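Local coordinates for neuraminidase (Influenza A virus, PDB 4K3Y), which is the neuraminidase-like N11 surface protein of a bat influenza A virus, built as a six-bladed beta-propeller and of unsettled enzymatic function, at residues G99-S104 with L114-D119; E13-I18 with T198-S203; K233-G238 with T296-Q301. All blocks are in the same frame, centred on the assembly; numbering follows the deposited sequence.

Interaction 1: residues G99-S104 with L114-D119; sequences GWSASS and LSVAGD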
ATOM      1  N   GLY C  99      23.310   3.453   5.168  1.00 68.32           N
ATOM      2  CA  GLY C  99      24.533   3.304   4.410  1.00 66.49           C
ATOM      3  C   GLY C  99      24.598   4.161   3.171  1.00 68.20           C
ATOM      4  O   GLY C  99      23.614   4.827   2.821  1.00 77.18           O
ATOM      5  N   TRP C 100      25.756   4.143   2.508  1.00 69.83           N
ATOM      6  CA  TRP C 100      25.940   4.839   1.230  1.00 74.86           C
ATOM      7  C   TRP C 100      26.182   3.834   0.123  1.00 71.81           C
ATOM      8  O   TRP C 100      26.230   4.189  -1.052  1.00 85.22           O
ATOM      9  CB  TRP C 100      27.126   5.807   1.274  1.00 80.10           C
ATOM     10  CG  TRP C 100      27.815   5.925   2.593  1.00 97.02           C
ATOM     11  CD1 TRP C 100      28.645   5.006   3.179  1.00103.28           C
ATOM     12  CD2 TRP C 100      27.767   7.052   3.487  1.00115.33           C
ATOM     13  NE1 TRP C 100      29.098   5.485   4.390  1.00118.80           N
ATOM     14  CE2 TRP C 100      28.577   6.739   4.598  1.00128.32           C
ATOM     15  CE3 TRP C 100      27.114   8.295   3.454  1.00 99.18           C
ATOM     16  CZ2 TRP C 100      28.750   7.624   5.669  1.00128.40           C
ATOM     17  CZ3 TRP C 100      27.289   9.168   4.513  1.00 94.25           C
ATOM     18  CH2 TRP C 100      28.098   8.830   5.604  1.00112.28           C
ATOM     19  N   SER C 101      26.340   2.574   0.502  1.00 66.19           N
ATOM     20  CA  SER C 101      26.720   1.552  -0.461  1.00 64.80           C
ATOM     21  C   SER C 101      26.068   0.224  -0.071  1.00 63.18           C
ATOM     22  O   SER C 101      26.202  -0.248   1.066  1.00 59.09           O
ATOM     23  CB  SER C 101      28.248   1.435  -0.519  1.00 49.35           C
ATOM     24  OG  SER C 101      28.674   0.291  -1.264  1.00 63.19           O
ATOM     25  N   ALA C 102      25.345  -0.369  -1.010  1.00 58.51           N
ATOM     26  CA  ALA C 102      24.613  -1.587  -0.707  1.00 57.51           C
ATOM     27  C   ALA C 102      24.630  -2.606  -1.832  1.00 57.57           C
ATOM     28  O   ALA C 102      24.696  -2.268  -3.010  1.00 69.14           O
ATOM     29  CB  ALA C 102      23.163  -1.269  -0.284  1.00 47.86           C
ATOM     30  N   SER C 103      24.580  -3.865  -1.434  1.00 59.45           N
ATOM     31  CA  SER C 103      24.268  -4.964  -2.323  1.00 61.78           C
ATOM     32  C   SER C 103      23.076  -5.699  -1.683  1.00 58.96           C
ATOM     33  O   SER C 103      22.963  -5.755  -0.446  1.00 54.73           O
ATOM     34  CB  SER C 103      25.487  -5.872  -2.438  1.00 54.42           C
ATOM     35  OG  SER C 103      25.292  -6.884  -3.407  1.00 66.54           O
ATOM     36  N   SER C 104      22.162  -6.233  -2.493  1.00 54.06           N
ATOM     37  CA  SER C 104      21.096  -7.093  -1.932  1.00 57.51           C
ATOM     38  C   SER C 104      20.856  -8.370  -2.739  1.00 53.23           C
ATOM     39  O   SER C 104      21.251  -8.447  -3.902  1.00 65.62           O
ATOM     40  CB  SER C 104      19.779  -6.331  -1.763  1.00 63.65           C
ATOM     41  OG  SER C 104      19.250  -5.983  -3.025  1.00 63.41           O
ATOM     42  N   LEU C 114      23.419  -6.154   2.237  1.00 68.23           N
ATOM     43  CA  LEU C 114      24.717  -5.711   2.746  1.00 63.54           C
ATOM     44  C   LEU C 114      24.863  -4.218   2.547  1.00 69.59           C
ATOM     45  O   LEU C 114      24.794  -3.731   1.420  1.00 65.95           O
ATOM     46  CB  LEU C 114      25.869  -6.443   2.074  1.00 51.72           C
ATOM     47  CG  LEU C 114      25.816  -7.946   2.331  1.00 67.52           C
ATOM     48  CD1 LEU C 114      25.086  -8.643   1.183  1.00 65.62           C
ATOM     49  CD2 LEU C 114      27.208  -8.517   2.539  1.00 68.06           C
ATOM     50  N   SER C 115      25.060  -3.497   3.647  1.00 70.66           N
ATOM     51  CA  SER C 115      25.126  -2.043   3.609  1.00 64.69           C
ATOM     52  C   SER C 115      26.371  -1.514   4.325  1.00 64.24           C
ATOM     53  O   SER C 115      26.615  -1.843   5.489  1.00 66.20           O
ATOM     54  CB  SER C 115      23.851  -1.442   4.216  1.00 70.71           C
ATOM     55  OG  SER C 115      23.832  -0.028   4.078  1.00 75.30           O
ATOM     56  N   VAL C 116      27.152  -0.700   3.613  1.00 63.33           N
ATOM     57  CA  VAL C 116      28.328  -0.027   4.177  1.00 64.13           C
ATOM     58  C   VAL C 116      27.931   1.270   4.882  1.00 63.33           C
ATOM     59  O   VAL C 116      27.251   2.110   4.303  1.00 64.85           O
ATOM     60  CB  VAL C 116      29.370   0.333   3.082  1.00 65.12           C
ATOM     61  CG1 VAL C 116      30.553   1.109   3.690  1.00 52.88           C
ATOM     62  CG2 VAL C 116      29.862  -0.916   2.374  1.00 62.87           C
ATOM     63  N   ALA C 117      28.381   1.439   6.119  1.00 61.82           N
ATOM     64  CA  ALA C 117      28.018   2.599   6.920  1.00 63.87           C
ATOM     65  C   ALA C 117      29.207   3.033   7.766  1.00 83.07           C
ATOM     66  O   ALA C 117      30.271   2.406   7.708  1.00 85.45           O
ATOM     67  CB  ALA C 117      26.816   2.277   7.808  1.00 61.95           C
ATOM     68  N   GLY C 118      29.024   4.098   8.547  1.00 95.11           N
ATOM     69  CA  GLY C 118      30.055   4.585   9.453  1.00 99.52           C
ATOM     70  C   GLY C 118      31.366   4.927   8.769  1.00106.74           C
ATOM     71  O   GLY C 118      31.397   5.720   7.827  1.00114.90           O
ATOM     72  N   ASP C 119      32.449   4.317   9.244  1.00111.28           N
ATOM     73  CA  ASP C 119      33.779   4.524   8.674  1.00116.35           C
ATOM     74  C   ASP C 119      34.096   3.470   7.604  1.00101.57           C
ATOM     75  O   ASP C 119      35.217   3.413   7.070  1.00 90.99           O
ATOM     76  CB  ASP C 119      34.832   4.510   9.790  1.00124.66           C
ATOM     77  CG  ASP C 119      34.515   3.494  10.886  1.00126.24           C
ATOM     78  OD1 ASP C 119      34.153   2.341  10.557  1.00111.96           O
ATOM     79  OD2 ASP C 119      34.626   3.858  12.080  1.00132.56           O
TER

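Interaction 2: residues E13-I18 with T198-S203; sequences ENLCSI and TCYYTS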
ATOM      1  N   GLU C  13      19.475 -23.905 -14.394  1.00 84.08           N
ATOM      2  CA  GLU C  13      20.852 -24.260 -14.676  1.00 79.34           C
ATOM      3  C   GLU C  13      21.207 -23.823 -16.086  1.00 77.10           C
ATOM      4  O   GLU C  13      22.376 -23.550 -16.393  1.00 84.17           O
ATOM      5  CB  GLU C  13      21.074 -25.763 -14.496  1.00 73.52           C
ATOM      6  CG  GLU C  13      20.946 -26.218 -13.053  1.00 80.19           C
ATOM      7  CD  GLU C  13      22.033 -25.650 -12.158  1.00 91.42           C
ATOM      8  OE1 GLU C  13      23.164 -25.421 -12.659  1.00 91.50           O
ATOM      9  OE2 GLU C  13      21.753 -25.433 -10.955  1.00 92.04           O
ATOM     10  N   ASN C  14      20.192 -23.736 -16.939  1.00 68.96           N
ATOM     11  CA  ASN C  14      20.429 -23.334 -18.318  1.00 78.16           C
ATOM     12  C   ASN C  14      19.818 -21.991 -18.725  1.00 73.51           C
ATOM     13  O   ASN C  14      18.606 -21.759 -18.598  1.00 73.95           O
ATOM     14  CB  ASN C  14      20.047 -24.458 -19.286  1.00 91.03           C
ATOM     15  CG  ASN C  14      21.205 -25.400 -19.552  1.00102.83           C
ATOM     16  OD1 ASN C  14      22.375 -24.993 -19.539  1.00102.99           O
ATOM     17  ND2 ASN C  14      20.892 -26.665 -19.790  1.00 98.50           N
ATOM     18  N   LEU C  15      20.684 -21.110 -19.211  1.00 64.80           N
ATOM     19  CA  LEU C  15      20.266 -19.795 -19.672  1.00 73.02           C
ATOM     20  C   LEU C  15      19.469 -19.885 -20.964  1.00 75.52           C
ATOM     21  O   LEU C  15      19.773 -20.712 -21.834  1.00 75.99           O
ATOM     22  CB  LEU C  15      21.492 -18.898 -19.890  1.00 68.35           C
ATOM     23  CG  LEU C  15      21.804 -17.896 -18.778  1.00 76.00           C
ATOM     24  CD1 LEU C  15      21.369 -18.436 -17.412  1.00100.77           C
ATOM     25  CD2 LEU C  15      23.273 -17.589 -18.768  1.00 60.35           C
ATOM     26  N   CYS C  16      18.450 -19.034 -21.080  1.00 69.92           N
ATOM     27  CA  CYS C  16      17.714 -18.880 -22.333  1.00 68.36           C
ATOM     28  C   CYS C  16      18.660 -18.414 -23.432  1.00 86.03           C
ATOM     29  O   CYS C  16      19.691 -17.792 -23.157  1.00 88.22           O
ATOM     30  CB  CYS C  16      16.597 -17.852 -22.181  1.00 54.37           C
ATOM     31  SG  CYS C  16      15.405 -18.207 -20.857  1.00104.56           S
ATOM     32  N   SER C  17      18.328 -18.714 -24.679  1.00 87.81           N
ATOM     33  CA  SER C  17      19.127 -18.185 -25.765  1.00 94.16           C
ATOM     34  C   SER C  17      18.853 -16.697 -25.904  1.00 89.01           C
ATOM     35  O   SER C  17      17.722 -16.243 -25.729  1.00 88.32           O
ATOM     36  CB  SER C  17      18.850 -18.914 -27.074  1.00 98.06           C
ATOM     37  OG  SER C  17      19.997 -19.646 -27.479  1.00105.56           O
ATOM     38  N   ILE C  18      19.898 -15.935 -26.190  1.00 84.57           N
ATOM     39  CA  ILE C  18      19.742 -14.503 -26.369  1.00 74.32           C
ATOM     40  C   ILE C  18      20.350 -14.059 -27.684  1.00 67.79           C
ATOM     41  O   ILE C  18      21.506 -14.374 -27.983  1.00 70.89           O
ATOM     42  CB  ILE C  18      20.368 -13.720 -25.204  1.00 72.83           C
ATOM     43  CG1 ILE C  18      19.622 -14.051 -23.908  1.00 71.16           C
ATOM     44  CG2 ILE C  18      20.307 -12.219 -25.473  1.00 65.84           C
ATOM     45  CD1 ILE C  18      20.449 -13.866 -22.676  1.00 68.04           C
ATOM     46  N   THR C 198      29.458  -7.569 -11.071  1.00 58.71           N
ATOM     47  CA  THR C 198      28.062  -7.908 -11.326  1.00 61.28           C
ATOM     48  C   THR C 198      28.053  -9.339 -11.798  1.00 59.05           C
ATOM     49  O   THR C 198      28.920  -9.769 -12.573  1.00 65.70           O
ATOM     50  CB  THR C 198      27.391  -7.013 -12.391  1.00 67.42           C
ATOM     51  OG1 THR C 198      28.342  -6.673 -13.411  1.00 62.46           O
ATOM     52  CG2 THR C 198      26.904  -5.759 -11.768  1.00 82.68           C
ATOM     53  N   CYS C 199      27.071 -10.087 -11.334  1.00 58.86           N
ATOM     54  CA  CYS C 199      27.166 -11.524 -11.462  1.00 61.75           C
ATOM     55  C   CYS C 199      25.907 -12.156 -12.031  1.00 70.57           C
ATOM     56  O   CYS C 199      24.831 -11.561 -12.002  1.00 72.67           O
ATOM     57  CB  CYS C 199      27.520 -12.133 -10.099  1.00 59.43           C
ATOM     58  SG  CYS C 199      28.907 -11.315  -9.244  1.00 80.19           S
ATOM     59  N   TYR C 200      26.056 -13.370 -12.551  1.00 76.02           N
ATOM     60  CA  TYR C 200      24.917 -14.202 -12.926  1.00 65.00           C
ATOM     61  C   TYR C 200      25.250 -15.658 -12.634  1.00 61.34           C
ATOM     62  O   TYR C 200      26.414 -16.022 -12.492  1.00 71.85           O
ATOM     63  CB  TYR C 200      24.545 -14.003 -14.397  1.00 60.87           C
ATOM     64  CG  TYR C 200      25.603 -14.436 -15.386  1.00 67.36           C
ATOM     65  CD1 TYR C 200      26.677 -13.608 -15.705  1.00 66.38           C
ATOM     66  CD2 TYR C 200      25.515 -15.665 -16.021  1.00 57.67           C
ATOM     67  CE1 TYR C 200      27.638 -14.011 -16.618  1.00 66.30           C
ATOM     68  CE2 TYR C 200      26.469 -16.072 -16.928  1.00 67.11           C
ATOM     69  CZ  TYR C 200      27.527 -15.242 -17.222  1.00 71.41           C
ATOM     70  OH  TYR C 200      28.471 -15.644 -18.127  1.00 84.50           O
ATOM     71  N   TYR C 201      24.228 -16.490 -12.526  1.00 60.34           N
ATOM     72  CA  TYR C 201      24.438 -17.921 -12.310  1.00 63.73           C
ATOM     73  C   TYR C 201      24.045 -18.718 -13.547  1.00 69.06           C
ATOM     74  O   TYR C 201      22.981 -18.488 -14.139  1.00 74.73           O
ATOM     75  CB  TYR C 201      23.606 -18.411 -11.112  1.00 62.29           C
ATOM     76  CG  TYR C 201      23.677 -19.903 -10.873  1.00 66.83           C
ATOM     77  CD1 TYR C 201      24.733 -20.453 -10.158  1.00 73.00           C
ATOM     78  CD2 TYR C 201      22.695 -20.764 -11.365  1.00 67.19           C
ATOM     79  CE1 TYR C 201      24.817 -21.814  -9.934  1.00 80.50           C
ATOM     80  CE2 TYR C 201      22.771 -22.136 -11.148  1.00 70.11           C
ATOM     81  CZ  TYR C 201      23.837 -22.655 -10.429  1.00 83.76           C
ATOM     82  OH  TYR C 201      23.944 -24.014 -10.194  1.00 79.69           O
ATOM     83  N   THR C 202      24.907 -19.645 -13.944  1.00 67.28           N
ATOM     84  CA  THR C 202      24.486 -20.687 -14.865  1.00 82.34           C
ATOM     85  C   THR C 202      25.465 -21.850 -14.821  1.00 79.59           C
ATOM     86  O   THR C 202      26.639 -21.650 -14.496  1.00 80.12           O
ATOM     87  CB  THR C 202      24.343 -20.153 -16.301  1.00 87.72           C
ATOM     88  OG1 THR C 202      23.708 -21.142 -17.124  1.00 93.49           O
ATOM     89  CG2 THR C 202      25.709 -19.782 -16.871  1.00 81.37           C
ATOM     90  N   SER C 203      24.969 -23.054 -15.122  1.00 81.97           N
ATOM     91  CA  SER C 203      25.803 -24.258 -15.262  1.00 82.20           C
ATOM     92  C   SER C 203      26.650 -24.562 -14.028  1.00 81.12           C
ATOM     93  O   SER C 203      27.796 -25.006 -14.149  1.00 77.74           O
ATOM     94  CB  SER C 203      26.716 -24.150 -16.494  1.00 88.47           C
ATOM     95  OG  SER C 203      25.981 -24.236 -17.705  1.00 95.59           O
TER

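Interaction 3: residues K233-G238 with T296-Q301; sequences KEPCLG and TLFSVQ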
ATOM      1  N   LYS C 233      39.512 -14.938 -14.918  1.00 71.21           N
ATOM      2  CA  LYS C 233      39.888 -14.948 -16.327  1.00 69.60           C
ATOM      3  C   LYS C 233      40.084 -13.542 -16.883  1.00 76.79           C
ATOM      4  O   LYS C 233      39.671 -12.558 -16.279  1.00 84.31           O
ATOM      5  CB  LYS C 233      38.869 -15.726 -17.157  1.00 66.10           C
ATOM      6  CG  LYS C 233      38.473 -17.047 -16.528  1.00 72.42           C
ATOM      7  CD  LYS C 233      38.023 -18.047 -17.576  1.00 78.41           C
ATOM      8  CE  LYS C 233      37.672 -19.382 -16.945  1.00 81.97           C
ATOM      9  NZ  LYS C 233      37.156 -20.334 -17.968  1.00 89.21           N
ATOM     10  N   GLU C 234      40.743 -13.450 -18.029  1.00 79.40           N
ATOM     11  CA  GLU C 234      40.903 -12.168 -18.699  1.00 76.91           C
ATOM     12  C   GLU C 234      40.464 -12.288 -20.145  1.00 79.50           C
ATOM     13  O   GLU C 234      40.991 -13.112 -20.889  1.00 93.60           O
ATOM     14  CB  GLU C 234      42.347 -11.692 -18.645  1.00 68.53           C
ATOM     15  CG  GLU C 234      42.589 -10.445 -19.474  1.00 80.32           C
ATOM     16  CD  GLU C 234      42.243  -9.162 -18.723  1.00 94.15           C
ATOM     17  OE1 GLU C 234      41.965  -9.237 -17.505  1.00 97.51           O
ATOM     18  OE2 GLU C 234      42.262  -8.079 -19.347  1.00 91.48           O
ATOM     19  N   PRO C 235      39.493 -11.463 -20.547  1.00 77.46           N
ATOM     20  CA  PRO C 235      38.953 -11.512 -21.909  1.00 81.76           C
ATOM     21  C   PRO C 235      40.034 -11.267 -22.956  1.00 84.59           C
ATOM     22  O   PRO C 235      40.883 -10.377 -22.814  1.00 83.77           O
ATOM     23  CB  PRO C 235      37.904 -10.389 -21.921  1.00 73.91           C
ATOM     24  CG  PRO C 235      38.273  -9.492 -20.786  1.00 70.82           C
ATOM     25  CD  PRO C 235      38.892 -10.384 -19.749  1.00 73.49           C
ATOM     26  N   CYS C 236      39.995 -12.088 -23.997  1.00 88.40           N
ATOM     27  CA  CYS C 236      40.988 -12.049 -25.053  1.00 87.07           C
ATOM     28  C   CYS C 236      40.481 -11.190 -26.213  1.00 81.72           C
ATOM     29  O   CYS C 236      40.937 -11.317 -27.349  1.00 87.98           O
ATOM     30  CB  CYS C 236      41.312 -13.481 -25.508  1.00 76.61           C
ATOM     31  SG  CYS C 236      41.986 -14.547 -24.192  1.00110.38           S
ATOM     32  N   LEU C 237      39.544 -10.297 -25.909  1.00 71.98           N
ATOM     33  CA  LEU C 237      38.890  -9.497 -26.941  1.00 65.44           C
ATOM     34  C   LEU C 237      39.276  -8.015 -26.932  1.00 73.79           C
ATOM     35  O   LEU C 237      39.179  -7.323 -25.913  1.00 82.02           O
ATOM     36  CB  LEU C 237      37.371  -9.654 -26.838  1.00 71.97           C
ATOM     37  CG  LEU C 237      36.710 -10.654 -27.793  1.00 76.26           C
ATOM     38  CD1 LEU C 237      37.596 -11.854 -28.049  1.00 78.77           C
ATOM     39  CD2 LEU C 237      35.381 -11.108 -27.230  1.00 72.19           C
ATOM     40  N   GLY C 238      39.705  -7.539 -28.096  1.00 82.35           N
ATOM     41  CA  GLY C 238      40.152  -6.174 -28.265  1.00 75.20           C
ATOM     42  C   GLY C 238      39.027  -5.158 -28.253  1.00 77.38           C
ATOM     43  O   GLY C 238      39.289  -3.964 -28.406  1.00 68.94           O
ATOM     44  N   THR C 296      33.444 -18.062 -26.754  1.00 89.06           N
ATOM     45  CA  THR C 296      33.888 -17.590 -25.438  1.00 83.46           C
ATOM     46  C   THR C 296      34.629 -16.251 -25.483  1.00 82.58           C
ATOM     47  O   THR C 296      35.234 -15.894 -26.495  1.00 76.33           O
ATOM     48  CB  THR C 296      34.820 -18.632 -24.775  1.00 77.77           C
ATOM     49  OG1 THR C 296      35.259 -18.148 -23.500  1.00 72.57           O
ATOM     50  CG2 THR C 296      36.048 -18.912 -25.668  1.00 72.63           C
ATOM     51  N   LEU C 297      34.592 -15.517 -24.375  1.00 77.56           N
ATOM     52  CA  LEU C 297      35.313 -14.256 -24.270  1.00 79.34           C
ATOM     53  C   LEU C 297      36.807 -14.507 -24.122  1.00 84.72           C
ATOM     54  O   LEU C 297      37.605 -13.570 -24.167  1.00 80.44           O
ATOM     55  CB  LEU C 297      34.823 -13.474 -23.048  1.00 84.34           C
ATOM     56  CG  LEU C 297      33.350 -13.055 -23.013  1.00 80.85           C
ATOM     57  CD1 LEU C 297      32.923 -12.654 -21.601  1.00 74.06           C
ATOM     58  CD2 LEU C 297      33.086 -11.922 -23.993  1.00 76.22           C
ATOM     59  N   PHE C 298      37.180 -15.775 -23.950  1.00 93.12           N
ATOM     60  CA  PHE C 298      38.542 -16.131 -23.555  1.00 94.59           C
ATOM     61  C   PHE C 298      39.316 -16.975 -24.572  1.00 91.85           C
ATOM     62  O   PHE C 298      40.080 -17.872 -24.207  1.00 94.04           O
ATOM     63  CB  PHE C 298      38.493 -16.809 -22.194  1.00 89.03           C
ATOM     64  CG  PHE C 298      37.591 -16.112 -21.228  1.00 84.30           C
ATOM     65  CD1 PHE C 298      37.886 -14.822 -20.797  1.00 76.45           C
ATOM     66  CD2 PHE C 298      36.439 -16.729 -20.766  1.00 86.10           C
ATOM     67  CE1 PHE C 298      37.053 -14.159 -19.908  1.00 67.47           C
ATOM     68  CE2 PHE C 298      35.596 -16.077 -19.868  1.00 84.32           C
ATOM     69  CZ  PHE C 298      35.905 -14.786 -19.439  1.00 75.90           C
ATOM     70  N   SER C 299      39.085 -16.681 -25.848  1.00 84.76           N
ATOM     71  CA  SER C 299      39.925 -17.134 -26.945  1.00 84.53           C
ATOM     72  C   SER C 299      40.198 -15.920 -27.812  1.00 86.27           C
ATOM     73  O   SER C 299      39.472 -14.936 -27.751  1.00 91.44           O
ATOM     74  CB  SER C 299      39.224 -18.192 -27.784  1.00 90.13           C
ATOM     75  OG  SER C 299      39.703 -18.131 -29.118  1.00 88.70           O
ATOM     76  N   VAL C 300      41.242 -15.979 -28.623  1.00 82.85           N
ATOM     77  CA  VAL C 300      41.562 -14.863 -29.500  1.00 83.70           C
ATOM     78  C   VAL C 300      40.901 -15.084 -30.852  1.00 85.47           C
ATOM     79  O   VAL C 300      40.835 -14.186 -31.696  1.00 78.31           O
ATOM     80  CB  VAL C 300      43.075 -14.727 -29.661  1.00 73.54           C
ATOM     81  CG1 VAL C 300      43.582 -13.518 -28.896  1.00 55.07           C
ATOM     82  CG2 VAL C 300      43.752 -16.003 -29.160  1.00 79.73           C
ATOM     83  N   GLN C 301      40.393 -16.295 -31.041  1.00 88.80           N
ATOM     84  CA  GLN C 301      39.747 -16.662 -32.290  1.00 90.58           C
ATOM     85  C   GLN C 301      38.277 -16.261 -32.328  1.00 89.94           C
ATOM     86  O   GLN C 301      37.745 -16.041 -33.417  1.00 89.62           O
ATOM     87  CB  GLN C 301      39.908 -18.166 -32.574  1.00 95.63           C
ATOM     88  CG  GLN C 301      41.345 -18.679 -32.586  1.00103.31           C
ATOM     89  CD  GLN C 301      41.555 -19.807 -31.591  1.00114.62           C
ATOM     90  OE1 GLN C 301      40.818 -20.794 -31.594  1.00114.31           O
ATOM     91  NE2 GLN C 301      42.553 -19.657 -30.717  1.00114.75           N
TER

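Interaction 1: residues G99-S104 with L114-D119
The segments 99-104 and 114-119 run antiparallel as the two arms of a beta hairpin, the axes of the short strand pieces within them 4.7 Å apart at closest and 170° between directions. They belong to the first two strands of a four-stranded blade in the neuraminidase beta-propeller. Ser103 and Leu114 form a hydrogen-bonded pair with both backbone bonds made: Ser103 N to Leu114 O is 2.9 Å and Leu114 N to Ser103 O is 2.8 Å. Ala102 and Ser115 are the adjoining non-hydrogen-bonded pair. Val116 is held at both its polar backbone atoms, its N donating to Ser101 O and its O accepting from Trp100 N.

Ser101, Ser103, Leu114 and Val116 share one face of the hairpin. There Ser101 CB packs on Val116 CB at 3.9 Å, while the hydroxyls of Ser101 and Ser103 turn to Thr144 OG1 and Ser147 O, outside the hairpin. Leu114 and Val116 also rest on Val122 of the next strand in the blade, and on the other face Ala102 and Ser115 meet Val79 of the preceding blade. Ser115 OG stands anti to its own backbone N (chi1 -174°), a position that brings it 3.4 Å from Gly99 CA; its hydrogen bond goes to Val98 O.

At the exposed end the indole of Trp100 lies beside Val116 to Gly118. Its CD1 comes 3.4 Å from Val116 O, obliquely to the ring, and farther out Gly118 O lies in the ring plane, 3.9 Å from CZ2.

Interaction 2: residues E13-I18 with T198-S203
The Tyr201 ring meets Glu13 at its edge: OE2 of the carboxylate lies in the ring plane and accepts from Tyr201 OH at 2.7 Å. The carboxylate itself stands almost perpendicular to the ring, the planes 87° apart, and OE2 uses its syn lone pair, on the side of OE1. A bend at chi2 (-66°) turns the glutamate CD back from an extended course, toward the Tyr201 hydroxyl. The Tyr200 ring is met obliquely by Leu15 CD2, 4.0 Å from CE2, while its hydroxyl bonds to Glu270 O.

The carbonyl oxygen of Glu13 is gripped twice. Ser203 N donates to Glu13 O in the carbonyl plane, on a lone pair, at 2.9 Å; Thr202 OG1 donates to the same oxygen at 2.8 Å from 42° above that plane. Leu15 crosses Thr202 at about a right angle, and its CD1 lies 3.6 Å from Thr202 CB.

Asn14 and Cys16 pair through their backbones with Gln332, and Cys16 is disulfide-bonded to Cys331. Segment 198-203 ends the first strand of the blade 197-233, so the contact ties that strand end to the lead-in of strand 20-26, which joins the last three strands of the chain in the terminal closure known in beta-propellers.

Interaction 3: residues K233-G238 with T296-Q301
Phe298, Cys236, Leu237 and Leu297 make the tightly packed part of this contact. Cys236 N donates to Leu297 O at 2.8 Å, the one hydrogen bond between the segments. Cys236, disulfide-bonded to Cys253, is buried, with SG 3.6 Å from Phe298 C. Beside it Leu237 CD1 lies 3.6 Å from Ser299 O, and Leu237 CD2 meets Leu297 CD2 at 4.1 Å. Leu297 CB covers one face of the Phe298 ring over its centre, and Pro235 N lies in plane at the edge; the ring of Phe221 also meets it, the planes about 55° apart.

In the propeller, 233-238 leaves the last strand of one blade, whereas 296-301 connects the third and fourth strands of the next; the contact therefore joins neighbouring blades through their loops. Two ST turns shape the second loop, Thr296 OG1 accepting from Phe298 N and Ser299 OG from Gln301 N. Thr296 OG1 is also bonded to Glu270 OE2.

On the looser side, the partly exposed Lys233 lies over the other face of Phe298. Its CB is 3.8 Å from the ring centroid and 18° off the normal, a CH-pi contact offset toward CE1. The lysine chain, extended beyond CG, crosses the phenylalanine at about a right angle and sets CD 3.8 Å from Phe298 CD2. Val300 is exposed and reaches the first loop chiefly through CG1, 3.8 Å from Cys236 O and 4.1 Å from Cys236 CB.

How the interactions relate
The three contacts sit in different parts of one propeller and do not touch. Interaction 1 falls within the chain loop closed by interaction 2, their centres 27 Å apart; Gln145 and Ser147 lie between them, meeting Ser103 of the one and Cys199 and Thr198 of the other. Interactions 1 and 3 are farther apart, 34 Å between centres on opposite sides of the chain's centre. Interactions 2 and 3 come within about 6 Å at their nearest atoms. Glu270 bridges that gap, its carbonyl bound by Tyr200 and its carboxylate by Thr296 and Leu297 N. In interaction 3 the Glu234 side chain lies about 10 Å from the calcium ion held by Asn212, Asp216 and Gly262.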